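Local coordinates for protein geranyltranstransferase (IspA) (Helicobacter pylori, PDB 3LLW) that probably acts as a magnesium-dependent prenyltransferase of the FPP/GGPP synthase family, joining isoprenoid diphosphates in isoprene biosynthesis, at residues A[219-224]-A[273-278]; A[281-284]-A[289-292]; A[42-45]-A[49-52]; A[54-59]-A[78-83]; A[33-38]-A[113-118]. All coordinates share one frame; numbering follows the deposited sequence.

Interaction 1. Residues A[219-224]-A[273-278]; sequences GLKMGL and TEVLND
Lys221 and Met222 face Glu274 and Val275 across two antiparallel helices whose segment axes come within 10.0 Å and whose directions differ by 151°. The backbones are nearest where Met222 CA lies 6.4 Å from Val275 CA, and there the contact is van der Waals, a methyl against the backbone. Val275 points toward the other helix and its CG2 branch does the touching: placed anti to its own carbonyl carbon (chi1 of CG1 161°), this methyl rests 4.1 Å from Lys221 O and 4.2 Å from Met222 CA. The same methyl also grazes the aliphatic root of Lys221 at CG, the two side chains running past each other in opposite senses. Nearer the surface, charge takes over. The Lys221 chain is extended to CD, then bends at its last two torsions, which swings NZ across the Glu274 chain at about a right angle. NZ meets Glu274 OE2 at 2.8 Å in a salt bridge, coming in 71° out of the carboxylate plane, so the ammonium stands above OE2. Glu274 reaches out with a fully extended chain. CE of Lys221, 3.3 Å from Glu274 OE2, packs beside the same oxygen. Deeper in, the Met222 side chain turns away from 273-278 to Leu297 of helix 287-301 and to Phe51 and Leu55 of helix 51-63, and Leu297 also touches Val275. The pairing of helices 209-236 and 261-279 is part of the antiparallel helix bundle of the all-alpha isoprenoid synthase fold.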
# COMPACT_ATOMS: atom_id res chain seq x y z
N GLY A 219 5.58 14.51 17.90
CA GLY A 219 4.47 13.64 17.50
C GLY A 219 4.45 12.31 18.20
O GLY A 219 3.38 11.83 18.58
N LEU A 220 5.62 11.72 18.39
CA LEU A 220 5.76 10.49 19.15
C LEU A 220 5.27 10.68 20.59
O LEU A 220 4.54 9.83 21.12
CB LEU A 220 7.21 10.02 19.15
CG LEU A 220 7.66 8.78 18.37
CD1 LEU A 220 6.89 8.54 17.07
CD2 LEU A 220 9.17 8.85 18.09
N LYS A 221 5.67 11.80 21.20
CA LYS A 221 5.32 12.11 22.58
C LYS A 221 3.84 12.43 22.71
O LYS A 221 3.17 11.97 23.63
CB LYS A 221 6.15 13.29 23.08
CG LYS A 221 6.42 13.25 24.56
CD LYS A 221 7.23 14.47 25.00
CE LYS A 221 8.42 14.06 25.85
NZ LYS A 221 8.11 12.91 26.77
N MET A 222 3.33 13.19 21.76
CA MET A 222 1.93 13.56 21.76
C MET A 222 1.00 12.37 21.44
O MET A 222 -0.12 12.30 21.95
CB MET A 222 1.71 14.69 20.77
CG MET A 222 0.29 15.14 20.68
SD MET A 222 -0.20 14.98 18.96
CE MET A 222 0.90 16.22 18.26
N GLY A 223 1.47 11.46 20.59
CA GLY A 223 0.72 10.26 20.23
C GLY A 223 0.58 9.31 21.40
O GLY A 223 -0.46 8.67 21.55
N LEU A 224 1.63 9.23 22.21
CA LEU A 224 1.57 8.50 23.47
C LEU A 224 0.53 9.14 24.38
O LEU A 224 -0.36 8.45 24.90
CB LEU A 224 2.93 8.48 24.16
CG LEU A 224 3.03 7.76 25.52
CD1 LEU A 224 2.65 6.28 25.40
CD2 LEU A 224 4.44 7.92 26.11
N THR A 273 1.59 18.24 30.41
CA THR A 273 2.43 19.34 30.84
C THR A 273 3.71 19.33 30.04
O THR A 273 4.06 20.33 29.44
CB THR A 273 2.75 19.23 32.37
OG1 THR A 273 1.55 19.46 33.12
CG2 THR A 273 3.82 20.23 32.80
N GLU A 274 4.36 18.17 30.01
CA GLU A 274 5.61 17.95 29.31
C GLU A 274 5.51 18.28 27.82
O GLU A 274 6.40 18.93 27.25
CB GLU A 274 6.01 16.49 29.50
CG GLU A 274 7.47 16.19 29.28
CD GLU A 274 7.79 14.73 29.45
OE1 GLU A 274 6.93 13.98 29.98
OE2 GLU A 274 8.90 14.31 29.06
N VAL A 275 4.41 17.83 27.21
CA VAL A 275 4.08 18.08 25.80
C VAL A 275 3.93 19.58 25.56
O VAL A 275 4.65 20.15 24.74
CB VAL A 275 2.81 17.26 25.35
CG1 VAL A 275 2.18 17.81 24.09
CG2 VAL A 275 3.15 15.79 25.13
N LEU A 276 3.04 20.21 26.32
CA LEU A 276 2.79 21.66 26.23
C LEU A 276 4.03 22.53 26.51
O LEU A 276 4.23 23.55 25.86
CB LEU A 276 1.62 22.07 27.13
CG LEU A 276 0.20 22.20 26.54
CD1 LEU A 276 -0.02 21.45 25.22
CD2 LEU A 276 -0.86 21.81 27.58
N ASN A 277 4.86 22.09 27.44
CA ASN A 277 6.08 22.81 27.79
C ASN A 277 7.17 22.72 26.72
O ASN A 277 7.88 23.69 26.48
CB ASN A 277 6.62 22.32 29.14
CG ASN A 277 7.53 23.33 29.80
OD1 ASN A 277 7.13 24.48 30.06
ND2 ASN A 277 8.77 22.93 30.06
N ASP A 278 7.28 21.55 26.09
CA ASP A 278 8.21 21.32 24.99
C ASP A 278 7.75 22.10 23.76
O ASP A 278 8.56 22.56 22.95
CB ASP A 278 8.25 19.82 24.66
CG ASP A 278 9.66 19.28 24.52
OD1 ASP A 278 9.82 18.20 23.91
OD2 ASP A 278 10.62 19.91 25.03

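Interaction 2. Residues A[281-284]-A[289-292]; sequences ALKP and LQEN. With SO4 (sulfate ion), chain E.
Leu282 against Leu289, and Lys283 against Gln290, make a mainly apolar contact between the turn after helix 261-279 and the first turns of helix 287-301, which the turn leads into. No hydrogen bond crosses it; 218 Å² of surface is buried, and the backbones are nearest at Lys283 and Gln290, with their CA atoms 5.8 Å apart. Leu282 meets Leu289 on the buried side. Its CD2 methyl lies 3.8 Å from Leu289 CG and almost as near to Leu289 CD2, and both leucines also meet Leu211 of helix 209-236. Farther out, the exposed Lys283 covers the buried Gln290. Gln290 leaves its helix with CG anti to the backbone N (chi1 -165°) and then bends at chi2 (-84°), which brings its amide across the lysine stem at a slant instead of pointing straight out. Lys283 CG stands 3.5 Å from Gln290 CD, and Lys283 CE lies 3.4 Å from Gln290 OE1. The lysine is extended beyond CG, carrying its ammonium past the amide with only methylenes in touch. A sulfate, probably from the crystallisation liquor, sits by the start of the helix: Leu289 N donates to sulfate O2 at 3.0 Å with an N-H...O angle of 151°, and Leu288 N also bonds to it. Backbone N-H groups at the start of a helix commonly hold an anion this way, with probable help from the helix dipole; the whole is a short connection between two consecutive helices, folded back on the first turn of the second.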
# COMPACT_ATOMS: atom_id res chain seq x y z
N ALA A 281 8.59 25.96 23.68
CA ALA A 281 9.95 26.28 23.25
C ALA A 281 10.01 26.44 21.73
O ALA A 281 11.09 26.59 21.15
CB ALA A 281 10.92 25.21 23.72
N LEU A 282 8.85 26.41 21.09
CA LEU A 282 8.73 26.61 19.65
C LEU A 282 8.30 28.05 19.36
O LEU A 282 8.48 28.53 18.23
CB LEU A 282 7.73 25.61 19.06
CG LEU A 282 7.76 25.22 17.59
CD1 LEU A 282 8.95 24.32 17.28
CD2 LEU A 282 6.47 24.52 17.27
N LYS A 283 7.76 28.71 20.38
CA LYS A 283 7.36 30.14 20.35
C LYS A 283 8.34 31.16 19.74
O LYS A 283 7.90 32.01 18.96
CB LYS A 283 6.91 30.63 21.74
CG LYS A 283 5.50 30.24 22.13
CD LYS A 283 4.92 31.17 23.19
CE LYS A 283 3.52 30.71 23.62
NZ LYS A 283 2.72 31.81 24.25
N PRO A 284 9.65 31.13 20.11
CA PRO A 284 10.57 32.11 19.49
C PRO A 284 10.73 32.01 17.98
O PRO A 284 10.52 33.01 17.28
CB PRO A 284 11.91 31.81 20.18
CG PRO A 284 11.54 31.15 21.44
CD PRO A 284 10.36 30.30 21.10
N LEU A 289 3.21 28.25 13.87
CA LEU A 289 3.22 26.81 14.08
C LEU A 289 2.85 26.45 15.51
O LEU A 289 2.00 25.57 15.75
CB LEU A 289 4.59 26.22 13.70
CG LEU A 289 4.86 24.71 13.85
CD1 LEU A 289 3.86 23.86 13.09
CD2 LEU A 289 6.28 24.37 13.40
N GLN A 290 3.48 27.16 16.45
CA GLN A 290 3.20 26.95 17.86
C GLN A 290 1.72 27.21 18.15
O GLN A 290 1.11 26.47 18.93
CB GLN A 290 4.09 27.85 18.72
CG GLN A 290 4.13 27.47 20.20
CD GLN A 290 2.97 28.05 21.01
OE1 GLN A 290 2.50 29.16 20.75
NE2 GLN A 290 2.50 27.28 21.99
N GLU A 291 1.16 28.22 17.49
CA GLU A 291 -0.21 28.65 17.72
C GLU A 291 -1.22 27.60 17.24
O GLU A 291 -2.16 27.26 17.96
CB GLU A 291 -0.46 29.99 17.04
CG GLU A 291 -1.77 30.66 17.40
CD GLU A 291 -1.86 32.10 16.92
OE1 GLU A 291 -1.62 32.36 15.71
OE2 GLU A 291 -2.18 32.98 17.75
N ASN A 292 -1.00 27.09 16.02
CA ASN A 292 -1.85 26.04 15.45
C ASN A 292 -1.79 24.73 16.25
O ASN A 292 -2.82 24.14 16.57
CB ASN A 292 -1.50 25.79 13.98
CG ASN A 292 -1.91 26.93 13.07
OD1 ASN A 292 -2.43 27.95 13.53
ND2 ASN A 292 -1.68 26.78 11.77
S SO4 E . 6.11 30.43 11.80
O1 SO4 E . 5.53 31.52 12.58
O2 SO4 E . 5.65 29.15 12.33
O3 SO4 E . 5.70 30.58 10.40
O4 SO4 E . 7.57 30.53 11.87

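Interaction 3. Residues A[42-45]-A[49-52]; sequences EMVL and KRFR. With SO4 (sulfate ion), chain F.
Arg50 reaches back to the end of helix 36-45, and the polar contact it makes there is a bifurcated grip on one oxygen. The guanidinium approaches end-on: NH2 bonds to Val44 O at 3.0 Å and NH1 to the same oxygen at 3.1 Å, with N-H...O angles of 149° and 142°. Both nitrogens lie in the carbonyl plane, and Val44 O lies only 8° out of the guanidinium plane, so the two bonds aim the NH1/NH2 end at that atom. Bends at chi2 and chi3 turn the arginine chain there. Salt bridges take its other polar ends, NH2 to Glu84 and NE to Glu19; the two carboxylates balance the charge of the buried guanidinium and help to set how its plane is turned. The anion contacts belong to 49-52. A sulfate, probably from the crystallisation liquor, receives Arg52 NH2 at 2.8 Å on its O2, meeting the guanidinium at its edge and in plane. A weak bond from Phe51 N to its O3 at 3.3 Å adds a backbone donor from the first turn of helix 51-63, and Lys49 CB lies at its side. Lys49 and Arg52 belong to the Gly-Gly-Lys-Arg-x-Arg stretch of trans-prenyltransferases, whose basic residues take the isopentenyl diphosphate, so the ion probably marks that diphosphate site. The contact bridges the short connection between helices 36-45 and 51-63, with helix 6-23 packed on Val44, Leu45 and Arg50 and helix 73-94 touching Val44 and Arg52.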
# COMPACT_ATOMS: atom_id res chain seq x y z
N GLU A 42 -17.00 4.22 1.78
CA GLU A 42 -18.03 4.26 2.80
C GLU A 42 -17.51 4.48 4.23
O GLU A 42 -18.02 5.34 4.95
CB GLU A 42 -18.86 2.97 2.73
CG GLU A 42 -20.20 3.06 3.42
CD GLU A 42 -21.07 1.83 3.19
OE1 GLU A 42 -21.02 1.25 2.09
OE2 GLU A 42 -21.81 1.46 4.12
N MET A 43 -16.50 3.70 4.64
CA MET A 43 -15.92 3.83 5.98
C MET A 43 -15.05 5.09 6.14
O MET A 43 -14.78 5.53 7.26
CB MET A 43 -15.13 2.57 6.37
CG MET A 43 -15.93 1.28 6.37
SD MET A 43 -17.49 1.33 7.28
CE MET A 43 -18.68 1.12 6.01
N VAL A 44 -14.62 5.68 5.03
CA VAL A 44 -13.89 6.96 5.10
C VAL A 44 -14.92 8.07 5.34
O VAL A 44 -14.69 8.98 6.15
CB VAL A 44 -13.07 7.28 3.82
CG1 VAL A 44 -12.12 8.48 4.05
CG2 VAL A 44 -12.29 6.07 3.37
N LEU A 45 -16.05 7.98 4.65
CA LEU A 45 -17.13 8.97 4.78
C LEU A 45 -17.76 8.92 6.15
O LEU A 45 -18.03 9.96 6.75
CB LEU A 45 -18.21 8.77 3.71
CG LEU A 45 -17.79 9.05 2.26
CD1 LEU A 45 -18.88 8.65 1.29
CD2 LEU A 45 -17.43 10.52 2.07
N LYS A 49 -13.12 12.06 13.12
CA LYS A 49 -12.80 13.30 13.80
C LYS A 49 -11.66 14.00 13.05
O LYS A 49 -11.41 15.19 13.26
CB LYS A 49 -12.46 13.07 15.28
CG LYS A 49 -13.63 13.34 16.23
CD LYS A 49 -13.51 14.72 16.89
CE LYS A 49 -14.82 15.48 16.87
NZ LYS A 49 -15.12 16.05 15.51
N ARG A 50 -10.98 13.24 12.17
CA ARG A 50 -9.95 13.74 11.24
C ARG A 50 -8.70 14.27 11.95
O ARG A 50 -8.07 15.23 11.50
CB ARG A 50 -10.51 14.84 10.29
CG ARG A 50 -11.23 14.41 9.01
CD ARG A 50 -11.78 12.99 9.01
NE ARG A 50 -13.10 12.90 8.38
CZ ARG A 50 -13.62 11.80 7.85
NH1 ARG A 50 -14.84 11.83 7.33
NH2 ARG A 50 -12.93 10.66 7.85
N PHE A 51 -8.33 13.64 13.06
CA PHE A 51 -7.20 14.11 13.85
C PHE A 51 -5.91 14.20 13.04
O PHE A 51 -5.19 15.19 13.14
CB PHE A 51 -7.01 13.27 15.13
CG PHE A 51 -5.93 13.80 16.04
CD1 PHE A 51 -5.99 15.11 16.54
CD2 PHE A 51 -4.85 13.00 16.41
CE1 PHE A 51 -4.99 15.61 17.38
CE2 PHE A 51 -3.85 13.49 17.26
CZ PHE A 51 -3.92 14.79 17.74
N ARG A 52 -5.63 13.19 12.22
CA ARG A 52 -4.39 13.15 11.46
C ARG A 52 -4.30 14.17 10.33
O ARG A 52 -3.29 14.86 10.26
CB ARG A 52 -4.05 11.72 11.00
CG ARG A 52 -3.67 10.82 12.13
CD ARG A 52 -4.38 9.48 12.01
NE ARG A 52 -4.21 8.71 13.23
CZ ARG A 52 -5.13 8.58 14.17
NH1 ARG A 52 -4.86 7.86 15.25
NH2 ARG A 52 -6.33 9.15 14.04
S SO4 F . -9.89 9.64 14.94
O1 SO4 F . -10.73 8.62 14.30
O2 SO4 F . -8.71 9.02 15.55
O3 SO4 F . -9.46 10.66 13.96
O4 SO4 F . -10.65 10.28 16.00

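Interaction 4. Residues A[54-59]-A[78-83]; sequences KLFLAV and KIALSI
Phe56 carries this buried contact, inserting its ring among Ile79, Ala80 and Ile83 of the facing helix. Its CB already touches the partner, with Ile83 CD1 at 4.0 Å, and CG lies just a little farther from the same methyl. Placing CG anti to the backbone N (chi1 171°) sends the ring out from helix 51-63 toward helix 73-94. One rim of the ring then runs along Ala80: CD1 stands 3.6 Å from Ala80 CB, and CE1 lies 3.9 Å from Ala80 N, close against the backbone because the alanine side chain is so short. The segments are antiparallel helices, their axes 9.7 Å apart at closest and their directions 147° apart, and the nearest CA pair is Phe56 and Ala80 at 6.5 Å. Large on small at the crossing brings the two helices together in the helical core of the all-alpha isoprenoid synthase fold. Farther out, CZ reaches Ile79 CG2 at 3.4 Å, and CE2 on the remaining rim meets that same methyl at 3.7 Å. Ile79 uses this branch because CG2 stands anti to its own backbone N, and its side chain crosses that of Phe56 at about a right angle; Ile83 offers instead the end of its longer branch. All three partners approach the ring obliquely. Behind them, Ser82 OG donates to Ile79 O within its own helix. Ile79 continues onto Leu135 of helix 117-137, Ala80 meets Phe18 of helix 6-23, and Ile83 packs on Ser196 and Met199 of helix 178-204.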
# COMPACT_ATOMS: atom_id res chain seq x y z
N LYS A 54 -5.95 16.97 10.30
CA LYS A 54 -5.83 18.22 11.06
C LYS A 54 -4.40 18.51 11.54
O LYS A 54 -3.96 19.65 11.50
CB LYS A 54 -6.80 18.27 12.23
CG LYS A 54 -8.22 18.55 11.80
CD LYS A 54 -9.20 18.29 12.93
CE LYS A 54 -10.63 18.37 12.41
NZ LYS A 54 -11.63 18.40 13.48
N LEU A 55 -3.68 17.47 11.97
CA LEU A 55 -2.28 17.64 12.36
C LEU A 55 -1.41 18.03 11.18
O LEU A 55 -0.54 18.88 11.32
CB LEU A 55 -1.72 16.34 12.96
CG LEU A 55 -2.16 15.93 14.36
CD1 LEU A 55 -1.90 14.43 14.52
CD2 LEU A 55 -1.41 16.75 15.39
N PHE A 56 -1.66 17.39 10.03
CA PHE A 56 -0.97 17.68 8.78
C PHE A 56 -1.17 19.13 8.39
O PHE A 56 -0.21 19.87 8.09
CB PHE A 56 -1.50 16.75 7.66
CG PHE A 56 -1.00 17.12 6.28
CD1 PHE A 56 -1.87 17.66 5.34
CD2 PHE A 56 0.34 16.95 5.93
CE1 PHE A 56 -1.41 18.01 4.06
CE2 PHE A 56 0.80 17.30 4.66
CZ PHE A 56 -0.06 17.85 3.73
N LEU A 57 -2.44 19.54 8.40
CA LEU A 57 -2.82 20.90 8.04
C LEU A 57 -2.39 21.96 9.06
O LEU A 57 -2.14 23.09 8.68
CB LEU A 57 -4.32 20.98 7.76
CG LEU A 57 -4.80 20.28 6.49
CD1 LEU A 57 -6.33 20.15 6.51
CD2 LEU A 57 -4.33 21.05 5.27
N ALA A 58 -2.28 21.59 10.32
CA ALA A 58 -1.78 22.50 11.35
C ALA A 58 -0.37 22.97 11.03
O ALA A 58 -0.10 24.15 11.16
CB ALA A 58 -1.80 21.84 12.71
N VAL A 59 0.50 22.06 10.60
CA VAL A 59 1.89 22.35 10.29
C VAL A 59 1.98 23.13 8.98
O VAL A 59 2.71 24.12 8.88
CB VAL A 59 2.74 21.05 10.18
CG1 VAL A 59 4.23 21.36 10.05
CG2 VAL A 59 2.53 20.18 11.38
N LYS A 78 -5.43 16.23 -1.07
CA LYS A 78 -5.10 14.89 -1.54
C LYS A 78 -4.14 14.17 -0.58
O LYS A 78 -4.44 13.05 -0.14
CB LYS A 78 -4.46 14.96 -2.93
CG LYS A 78 -5.45 15.08 -4.07
CD LYS A 78 -4.68 15.34 -5.35
CE LYS A 78 -5.59 15.68 -6.52
NZ LYS A 78 -4.78 16.07 -7.72
N ILE A 79 -3.03 14.82 -0.26
CA ILE A 79 -2.07 14.34 0.73
C ILE A 79 -2.68 14.07 2.11
O ILE A 79 -2.45 13.01 2.71
CB ILE A 79 -0.91 15.31 0.89
CG1 ILE A 79 -0.18 15.46 -0.46
CG2 ILE A 79 -0.01 14.86 2.02
CD1 ILE A 79 0.82 16.60 -0.53
N ALA A 80 -3.47 15.02 2.60
CA ALA A 80 -4.18 14.86 3.86
C ALA A 80 -5.14 13.66 3.80
O ALA A 80 -5.26 12.92 4.77
CB ALA A 80 -4.95 16.14 4.18
N LEU A 81 -5.79 13.49 2.65
CA LEU A 81 -6.72 12.39 2.39
C LEU A 81 -5.99 11.04 2.33
O LEU A 81 -6.54 10.01 2.76
CB LEU A 81 -7.51 12.63 1.09
CG LEU A 81 -8.67 11.66 0.77
CD1 LEU A 81 -9.56 11.43 1.97
CD2 LEU A 81 -9.48 12.11 -0.43
N SER A 82 -4.74 11.04 1.87
CA SER A 82 -3.97 9.78 1.82
C SER A 82 -3.70 9.25 3.22
O SER A 82 -3.74 8.05 3.44
CB SER A 82 -2.65 9.96 1.09
OG SER A 82 -1.74 10.64 1.91
N ILE A 83 -3.42 10.17 4.15
CA ILE A 83 -3.24 9.82 5.56
C ILE A 83 -4.55 9.26 6.16
O ILE A 83 -4.53 8.29 6.91
CB ILE A 83 -2.77 11.02 6.38
CG1 ILE A 83 -1.52 11.66 5.75
CG2 ILE A 83 -2.45 10.59 7.80
CD1 ILE A 83 -1.07 12.97 6.40

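Interaction 5. Residues A[33-38]-A[113-118]; sequences HPYLEK and AKYDET
Tyr35 and Tyr115 are the nearest backbone pair, with CA atoms 8.7 Å apart, where the start of helix 36-45 passes the turn between helices 111-114 and 117-137. The two rings meet obliquely, their centroids 4.2 Å apart and their planes at 33°. Tyr115 CD1 sits over the centre of one face of the Tyr35 ring, 3.3 Å above its plane, and the side chains slide past each other in opposite directions. Tyr35 CG lies between its backbone N and carbonyl carbon (chi1 61°), which turns a face of the ring to Tyr115 and brings its OH to Asp116. At that edge of the ring Asp116 OD1 is 2.6 Å from Tyr35 OH, close but poorly angled for a hydrogen bond; the same hydroxyl has a weak hydrogen bond to Thr119 OG1. Asp116 OD2 bonds to Thr119 OG1, while Tyr115 OH bonds to Glu42. Behind Tyr35, His33 ND1 accepts Tyr35 N at 3.2 Å, in the plane of the imidazole. Tyr170 of the second subunit meets the rings of both His33 and Tyr35. Ring packing therefore carries this contact at the subunit interface, and a carboxylate so near the phenol would probably raise the pKa of Tyr35.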
# COMPACT_ATOMS: atom_id res chain seq x y z
N HIS A 33 -19.86 -5.38 -10.64
CA HIS A 33 -19.98 -5.64 -9.21
C HIS A 33 -21.02 -4.69 -8.62
O HIS A 33 -20.89 -3.46 -8.77
CB HIS A 33 -18.64 -5.46 -8.48
CG HIS A 33 -18.59 -6.10 -7.13
ND1 HIS A 33 -19.33 -5.64 -6.05
CD2 HIS A 33 -17.88 -7.16 -6.67
CE1 HIS A 33 -19.08 -6.40 -5.00
NE2 HIS A 33 -18.19 -7.32 -5.34
N PRO A 34 -22.05 -5.25 -7.95
CA PRO A 34 -23.19 -4.50 -7.41
C PRO A 34 -22.83 -3.40 -6.41
O PRO A 34 -23.51 -2.37 -6.38
CB PRO A 34 -24.01 -5.57 -6.67
CG PRO A 34 -23.54 -6.84 -7.17
CD PRO A 34 -22.14 -6.68 -7.63
N TYR A 35 -21.80 -3.61 -5.60
CA TYR A 35 -21.58 -2.67 -4.50
C TYR A 35 -20.16 -2.22 -4.16
O TYR A 35 -19.99 -1.44 -3.24
CB TYR A 35 -22.29 -3.15 -3.23
CG TYR A 35 -21.88 -4.49 -2.67
CD1 TYR A 35 -20.55 -4.74 -2.26
CD2 TYR A 35 -22.83 -5.50 -2.46
CE1 TYR A 35 -20.16 -5.98 -1.72
CE2 TYR A 35 -22.47 -6.73 -1.90
CZ TYR A 35 -21.13 -6.96 -1.54
OH TYR A 35 -20.78 -8.18 -0.99
N LEU A 36 -19.17 -2.69 -4.91
CA LEU A 36 -17.77 -2.40 -4.58
C LEU A 36 -17.40 -0.90 -4.58
O LEU A 36 -16.63 -0.44 -3.73
CB LEU A 36 -16.83 -3.20 -5.48
CG LEU A 36 -15.40 -3.37 -4.97
CD1 LEU A 36 -15.37 -4.33 -3.79
CD2 LEU A 36 -14.51 -3.87 -6.10
N GLU A 37 -17.98 -0.14 -5.51
CA GLU A 37 -17.72 1.29 -5.66
C GLU A 37 -18.23 2.14 -4.49
O GLU A 37 -17.57 3.10 -4.07
CB GLU A 37 -18.32 1.79 -6.98
CG GLU A 37 -18.04 3.26 -7.31
CD GLU A 37 -19.02 3.80 -8.33
OE1 GLU A 37 -20.08 4.30 -7.91
OE2 GLU A 37 -18.73 3.72 -9.54
N LYS A 38 -19.42 1.81 -3.98
CA LYS A 38 -19.95 2.53 -2.82
C LYS A 38 -19.27 2.06 -1.53
O LYS A 38 -18.98 2.87 -0.65
CB LYS A 38 -21.49 2.46 -2.70
CG LYS A 38 -22.14 1.10 -2.97
CD LYS A 38 -23.13 1.13 -4.15
CE LYS A 38 -22.48 1.49 -5.50
NZ LYS A 38 -21.58 0.42 -6.04
N ALA A 113 -20.13 -6.83 8.25
CA ALA A 113 -21.50 -6.95 8.72
C ALA A 113 -22.46 -6.58 7.59
O ALA A 113 -23.41 -7.32 7.30
CB ALA A 113 -21.74 -6.08 9.95
N LYS A 114 -22.19 -5.44 6.95
CA LYS A 114 -23.05 -4.92 5.89
C LYS A 114 -22.97 -5.73 4.61
O LYS A 114 -23.98 -5.96 3.94
CB LYS A 114 -22.74 -3.45 5.61
CG LYS A 114 -23.75 -2.79 4.69
CD LYS A 114 -23.52 -1.29 4.55
CE LYS A 114 -24.48 -0.69 3.53
NZ LYS A 114 -24.57 0.78 3.64
N TYR A 115 -21.77 -6.19 4.28
CA TYR A 115 -21.57 -6.93 3.03
C TYR A 115 -21.12 -8.36 3.32
O TYR A 115 -21.95 -9.24 3.54
CB TYR A 115 -20.58 -6.20 2.13
CG TYR A 115 -20.97 -4.78 1.80
CD1 TYR A 115 -22.05 -4.51 0.94
CD2 TYR A 115 -20.27 -3.70 2.34
CE1 TYR A 115 -22.41 -3.20 0.62
CE2 TYR A 115 -20.63 -2.39 2.04
CZ TYR A 115 -21.69 -2.14 1.17
OH TYR A 115 -22.03 -0.84 0.88
N ASP A 116 -19.80 -8.58 3.33
CA ASP A 116 -19.21 -9.86 3.73
C ASP A 116 -17.75 -9.63 4.08
O ASP A 116 -17.22 -8.55 3.84
CB ASP A 116 -19.35 -10.91 2.61
CG ASP A 116 -18.93 -10.37 1.25
OD1 ASP A 116 -19.82 -10.16 0.40
OD2 ASP A 116 -17.71 -10.17 1.03
N GLU A 117 -17.11 -10.66 4.65
CA GLU A 117 -15.74 -10.60 5.16
C GLU A 117 -14.72 -10.26 4.07
O GLU A 117 -13.86 -9.42 4.26
CB GLU A 117 -15.38 -11.94 5.78
CG GLU A 117 -14.47 -11.86 6.99
CD GLU A 117 -14.47 -13.15 7.79
OE1 GLU A 117 -13.59 -13.29 8.68
OE2 GLU A 117 -15.33 -14.02 7.55
N THR A 118 -14.86 -10.94 2.93
CA THR A 118 -13.99 -10.80 1.78
C THR A 118 -13.93 -9.35 1.30
O THR A 118 -12.82 -8.78 1.19
CB THR A 118 -14.44 -11.76 0.66
OG1 THR A 118 -14.08 -13.10 1.03
CG2 THR A 118 -13.75 -11.44 -0.65

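From the N terminus, 33-38 opens the longest loop, which interaction 5 closes at 113-118 where the second subunit also touches. Interactions 3 and 4 both fall within that loop, one after the other: 42-45 to 49-52 spans a tight turn, and 54-59 to 78-83 pairs helices 51-63 and 73-94. Glu42 links interaction 3 to interaction 5 by bonds to Lys114 and Tyr115, and Arg52 packs on Ile83. Interactions 1 and 2 follow in series in the C-terminal third, and no loops cross. Interaction 1 touches interactions 3 and 4 through helix 51-63, while Asn292 probably bonds to Ala58 O, tying the C-terminal helices to that same helix.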